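Local coordinates for Non-ribosomal peptide synthetase (Streptomyces halstedii, PDB 3WV4), which belongs to the ANL superfamily of AMP-binding enzymes and forms the N-terminal domain of a non-ribosomal peptide synthetase, at residues A212-Q217 with H396-Y401; F220-I225 with V252-L257. One frame throughout, in Å; residues are numbered along the deposited sequence.

Contact 1: residues A212-Q217 with H396-Y401; sequences ACPHQQ and HVMAGY
Met398 and Gln217 bury the most surface at this junction. CG of Met398 lies beside the backbone N (chi1 -66°) and the chain bends again at chi2, which brings SD into the corner where strand 210-214 turns into helix 215-229. There SD of Met398 sits 3.5 Å from CB of Gln217 and 3.6 Å from CB of Cys213, while SG of Cys213 comes alongside the same sulfur. Ala399 points its CB toward segment 212-217, 3.7 Å from CG of Pro214. Gln217, bent at chi2, lays CG beside Val397 O and His396 C, and NE2 donates to Val397 O over 3.3 Å, on a lone pair and almost in the amide plane. Two backbone bonds align the chains: Ala212 N gives a straight bond to Gly400 O (2.9 Å), and Ala399 N meets Ala212 O nearly along the C=O axis. At Gly400, phi 108° and psi -170° would jam a CB against the preceding carbonyl. The loop between strand 388-393 and helix 405-411 thus lies against strand 210-214, whose Cys213 bonds through its backbone to strand 195-200, and Tyr412 of strand 412-413 touches Met398.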
loop_
_atom_site.group_PDB
_atom_site.type_symbol
_atom_site.label_atom_id
_atom_site.label_comp_id
_atom_site.label_asym_id
_atom_site.label_seq_id
_atom_site.Cartn_x
_atom_site.Cartn_y
_atom_site.Cartn_z
ATOM N N ALA A 212 12.325 4.280 -1.737
ATOM C CA ALA A 212 12.410 3.761 -3.071
ATOM C C ALA A 212 12.142 2.312 -3.037
ATOM O O ALA A 212 12.905 1.539 -2.441
ATOM C CB ALA A 212 13.789 4.000 -3.674
ATOM N N CYS A 213 11.090 1.911 -3.748
ATOM C CA CYS A 213 10.599 0.567 -3.621
ATOM C C CYS A 213 10.703 -0.165 -4.909
ATOM O O CYS A 213 9.949 0.139 -5.863
ATOM C CB CYS A 213 9.130 0.581 -3.164
ATOM S SG CYS A 213 8.825 1.416 -1.598
ATOM N N PRO A 214 11.575 -1.172 -4.958
ATOM C CA PRO A 214 11.653 -1.980 -6.143
ATOM C C PRO A 214 10.532 -2.972 -6.254
ATOM O O PRO A 214 9.954 -3.360 -5.271
ATOM C CB PRO A 214 12.994 -2.729 -5.982
ATOM C CG PRO A 214 13.743 -1.942 -4.953
ATOM C CD PRO A 214 12.649 -1.507 -4.024
ATOM N N HIS A 215 10.296 -3.454 -7.455
ATOM C CA HIS A 215 9.304 -4.530 -7.703
ATOM C C HIS A 215 9.369 -5.714 -6.779
ATOM O O HIS A 215 8.346 -6.128 -6.209
ATOM C CB HIS A 215 9.475 -5.074 -9.135
ATOM C CG HIS A 215 8.879 -4.182 -10.176
ATOM N ND1 HIS A 215 7.663 -4.451 -10.773
ATOM C CD2 HIS A 215 9.310 -3.010 -10.711
ATOM C CE1 HIS A 215 7.381 -3.490 -11.640
ATOM N NE2 HIS A 215 8.357 -2.601 -11.614
ATOM N N GLN A 216 10.537 -6.302 -6.613
ATOM C CA GLN A 216 10.558 -7.582 -5.889
ATOM C C GLN A 216 10.191 -7.452 -4.439
ATOM O O GLN A 216 9.577 -8.342 -3.883
ATOM C CB GLN A 216 11.931 -8.251 -5.796
ATOM C CG GLN A 216 13.074 -7.702 -6.546
ATOM C CD GLN A 216 14.345 -8.522 -6.324
ATOM O OE1 GLN A 216 15.423 -7.960 -6.159
ATOM N NE2 GLN A 216 14.211 -9.826 -6.309
ATOM N N GLN A 217 10.713 -6.416 -3.779
ATOM C CA GLN A 217 10.427 -6.199 -2.371
ATOM C C GLN A 217 8.899 -6.056 -2.189
ATOM O O GLN A 217 8.321 -6.565 -1.228
ATOM C CB GLN A 217 11.103 -4.934 -1.856
ATOM C CG GLN A 217 12.543 -5.085 -1.436
ATOM C CD GLN A 217 13.517 -4.831 -2.567
ATOM O OE1 GLN A 217 13.277 -5.205 -3.704
ATOM N NE2 GLN A 217 14.602 -4.170 -2.260
ATOM N N HIS A 396 11.991 -7.736 2.111
ATOM C CA HIS A 396 11.019 -6.627 2.131
ATOM C C HIS A 396 11.730 -5.303 2.407
ATOM O O HIS A 396 11.128 -4.242 2.238
ATOM C CB HIS A 396 9.955 -6.852 3.195
ATOM C CG HIS A 396 10.484 -7.005 4.587
ATOM N ND1 HIS A 396 11.745 -7.499 4.892
ATOM C CD2 HIS A 396 9.877 -6.799 5.775
ATOM C CE1 HIS A 396 11.897 -7.544 6.200
ATOM N NE2 HIS A 396 10.777 -7.132 6.761
ATOM N N VAL A 397 12.978 -5.378 2.911
ATOM C CA VAL A 397 13.729 -4.165 3.207
ATOM C C VAL A 397 13.924 -3.447 1.893
ATOM O O VAL A 397 14.515 -4.013 0.993
ATOM C CB VAL A 397 15.095 -4.460 3.786
ATOM C CG1 VAL A 397 15.892 -3.128 3.835
ATOM C CG2 VAL A 397 14.948 -5.089 5.173
ATOM N N MET A 398 13.422 -2.222 1.790
ATOM C CA MET A 398 13.360 -1.503 0.525
ATOM C C MET A 398 14.737 -0.960 0.185
ATOM O O MET A 398 15.670 -1.166 0.935
ATOM C CB MET A 398 12.312 -0.358 0.615
ATOM C CG MET A 398 10.876 -0.874 0.782
ATOM S SD MET A 398 10.278 -1.771 -0.685
ATOM C CE MET A 398 8.912 -2.617 0.162
ATOM N N ALA A 399 14.857 -0.294 -0.946
ATOM C CA ALA A 399 16.141 0.080 -1.489
ATOM C C ALA A 399 16.792 1.348 -0.897
ATOM O O ALA A 399 17.778 1.734 -1.433
ATOM C CB ALA A 399 16.019 0.270 -2.984
ATOM N N GLY A 400 16.272 1.974 0.152
ATOM C CA GLY A 400 16.795 3.240 0.628
ATOM C C GLY A 400 15.814 4.366 0.298
ATOM O O GLY A 400 14.671 4.106 -0.105
ATOM N N TYR A 401 16.265 5.611 0.497
ATOM C CA TYR A 401 15.510 6.786 0.163
ATOM C C TYR A 401 15.928 7.286 -1.204
ATOM O O TYR A 401 17.087 7.178 -1.568
ATOM C CB TYR A 401 15.728 7.874 1.213
ATOM C CG TYR A 401 15.375 7.415 2.610
ATOM C CD1 TYR A 401 14.059 7.129 2.953
ATOM C CD2 TYR A 401 16.351 7.234 3.572
ATOM C CE1 TYR A 401 13.723 6.704 4.231
ATOM C CE2 TYR A 401 16.033 6.812 4.859
ATOM C CZ TYR A 401 14.712 6.548 5.187
ATOM O OH TYR A 401 14.382 6.089 6.466
#

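Contact 2: residues F220-I225 with V252-L257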
loop_
_atom_site.group_PDB
_atom_site.type_symbol
_atom_site.label_atom_id
_atom_site.label_comp_id
_atom_site.label_asym_id
_atom_site.label_seq_id
_atom_site.Cartn_x
_atom_site.Cartn_y
_atom_site.Cartn_z
ATOM N N PHE A 220 7.190 -9.296 -2.682
ATOM C CA PHE A 220 7.514 -10.143 -1.538
ATOM C C PHE A 220 6.732 -9.725 -0.317
ATOM O O PHE A 220 6.067 -10.529 0.327
ATOM C CB PHE A 220 9.016 -10.102 -1.187
ATOM C CG PHE A 220 9.287 -10.759 0.092
ATOM C CD1 PHE A 220 9.345 -12.120 0.140
ATOM C CD2 PHE A 220 9.292 -10.043 1.275
ATOM C CE1 PHE A 220 9.497 -12.789 1.321
ATOM C CE2 PHE A 220 9.461 -10.712 2.492
ATOM C CZ PHE A 220 9.542 -12.086 2.500
ATOM N N ALA A 221 6.780 -8.439 0.013
ATOM C CA ALA A 221 6.045 -7.995 1.180
ATOM C C ALA A 221 4.570 -8.285 1.055
ATOM O O ALA A 221 3.946 -8.671 2.023
ATOM C CB ALA A 221 6.296 -6.492 1.479
ATOM N N ALA A 222 3.966 -8.109 -0.121
ATOM C CA ALA A 222 2.527 -8.434 -0.239
ATOM C C ALA A 222 2.272 -9.924 0.026
ATOM O O ALA A 222 1.362 -10.250 0.771
ATOM C CB ALA A 222 1.973 -8.031 -1.585
ATOM N N SER A 223 3.092 -10.802 -0.549
ATOM C CA SER A 223 2.947 -12.280 -0.341
ATOM C C SER A 223 3.172 -12.630 1.114
ATOM O O SER A 223 2.522 -13.499 1.671
ATOM C CB SER A 223 3.937 -13.055 -1.239
ATOM O OG SER A 223 5.294 -12.877 -0.773
ATOM N N SER A 224 4.059 -11.921 1.770
ATOM C CA SER A 224 4.346 -12.264 3.189
ATOM C C SER A 224 3.256 -11.825 4.149
ATOM O O SER A 224 2.855 -12.543 5.083
ATOM C CB SER A 224 5.696 -11.661 3.599
ATOM O OG SER A 224 5.994 -11.932 4.938
ATOM N N ILE A 225 2.785 -10.609 3.972
ATOM C CA ILE A 225 1.648 -10.133 4.757
ATOM C C ILE A 225 0.453 -11.093 4.578
ATOM O O ILE A 225 -0.259 -11.502 5.525
ATOM C CB ILE A 225 1.262 -8.691 4.284
ATOM C CG1 ILE A 225 2.284 -7.666 4.748
ATOM C CG2 ILE A 225 -0.084 -8.350 4.829
ATOM C CD1 ILE A 225 2.271 -6.361 3.966
ATOM N N VAL A 252 -4.533 -2.834 -2.703
ATOM C CA VAL A 252 -4.641 -3.060 -4.181
ATOM C C VAL A 252 -3.809 -4.296 -4.574
ATOM O O VAL A 252 -4.274 -5.166 -5.296
ATOM C CB VAL A 252 -4.079 -1.881 -4.983
ATOM C CG1 VAL A 252 -4.090 -2.184 -6.479
ATOM C CG2 VAL A 252 -4.833 -0.608 -4.696
ATOM N N LEU A 253 -2.578 -4.384 -4.047
ATOM C CA LEU A 253 -1.708 -5.517 -4.404
ATOM C C LEU A 253 -2.187 -6.832 -3.891
ATOM O O LEU A 253 -2.209 -7.853 -4.630
ATOM C CB LEU A 253 -0.299 -5.283 -3.912
ATOM C CG LEU A 253 0.341 -4.024 -4.508
ATOM C CD1 LEU A 253 1.534 -3.545 -3.653
ATOM C CD2 LEU A 253 0.772 -4.336 -5.894
ATOM N N ILE A 254 -2.583 -6.855 -2.626
ATOM C CA ILE A 254 -2.996 -8.103 -2.034
ATOM C C ILE A 254 -4.342 -8.580 -2.631
ATOM O O ILE A 254 -4.525 -9.806 -2.847
ATOM C CB ILE A 254 -3.052 -8.005 -0.520
ATOM C CG1 ILE A 254 -1.617 -7.872 0.006
ATOM C CG2 ILE A 254 -3.760 -9.221 0.053
ATOM C CD1 ILE A 254 -1.509 -7.288 1.364
ATOM N N SER A 255 -5.274 -7.670 -2.875
ATOM C CA SER A 255 -6.497 -8.079 -3.566
ATOM C C SER A 255 -6.127 -8.665 -4.868
ATOM O O SER A 255 -6.628 -9.686 -5.240
ATOM C CB SER A 255 -7.505 -6.954 -3.795
ATOM O OG SER A 255 -7.681 -6.225 -2.608
ATOM N N THR A 256 -5.220 -8.022 -5.570
ATOM C CA THR A 256 -4.845 -8.485 -6.906
ATOM C C THR A 256 -4.112 -9.839 -6.828
ATOM O O THR A 256 -4.401 -10.755 -7.588
ATOM C CB THR A 256 -4.043 -7.411 -7.626
ATOM O OG1 THR A 256 -4.787 -6.175 -7.614
ATOM C CG2 THR A 256 -3.789 -7.803 -9.029
ATOM N N LEU A 257 -3.258 -10.009 -5.843
ATOM C CA LEU A 257 -2.515 -11.286 -5.635
ATOM C C LEU A 257 -3.479 -12.440 -5.483
ATOM O O LEU A 257 -3.282 -13.487 -6.066
ATOM C CB LEU A 257 -1.603 -11.180 -4.404
ATOM C CG LEU A 257 -0.980 -12.420 -3.810
ATOM C CD1 LEU A 257 0.002 -13.075 -4.784
ATOM C CD2 LEU A 257 -0.211 -12.031 -2.555
#
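Segments 220-225 and 252-257, of helices 215-229 and 246-258, cross at -70° with their axes 9.5 Å apart at closest approach, and Ala222 and Ile254 are the closest pair of CA atoms. The small side chain of Ala222 points at the other helix, and its CB meets CG1 of Ile254 at 3.9 Å. CB of Leu253 flanks the same methyl more loosely. Ile254 holds CG1 beside its backbone N (chi1 -69°) and extends from there, so that CD1 passes the carbonyl of Ala222 and ends against CG2 of Ile225, 3.9 Å away. The two isoleucines cross at about a right angle, touching methyl to methyl. One turn further along, Leu257 has CG anti to the backbone N (chi1 167°), and its CD2 branch rests on the backbone of Ser223, 3.9 Å from CA. This is apolar helix-on-helix packing within the ANL fold, in which a steep crossing confines the touching residues to a small patch, with an alanine on one helix meeting branched side chains on the other. The hydroxyls beside it are engaged within their own helices. OG of Ser223 bonds to Phe220 O over 2.7 Å on a lone pair; that carbonyl also accepts from Ser224 N, so two donors grip it, while the OG bond itself helps fix the rotation of Ser223. OG1 of Thr256 reaches Val252 O over 2.6 Å from above the carbonyl plane, and this oxygen too has a second donor, Thr256 N. Both hydroxyls have further partners outside the pair, Arg42 N for Ser223 and the Tyr113 hydroxyl for Thr256. Phe112 and Tyr113 of helix 106-116 cover Leu253, whereas Leu50 of helix 47-57 lies against Leu257.

In the fold
Helix 215-229 is the element common to both contacts: contact 1 uses its first turn and the strand leading into it, contact 2 its middle. Their centres are 14 Å apart, and they meet directly where His396 packs on Phe220 and Ala221. Both are largely buried, but contact 2 lies closer to the centre of the chain, about 9 Å against 13 Å, and contact 1 includes the exposed Ala399. The irregular loop of contact 1 adds backbone and amide hydrogen bonds to its apolar contacts, whereas the helices of contact 2 meet through aliphatic groups alone, apart from the backbone. In sequence, contact 2 is nested inside the long loop that contact 1 closes.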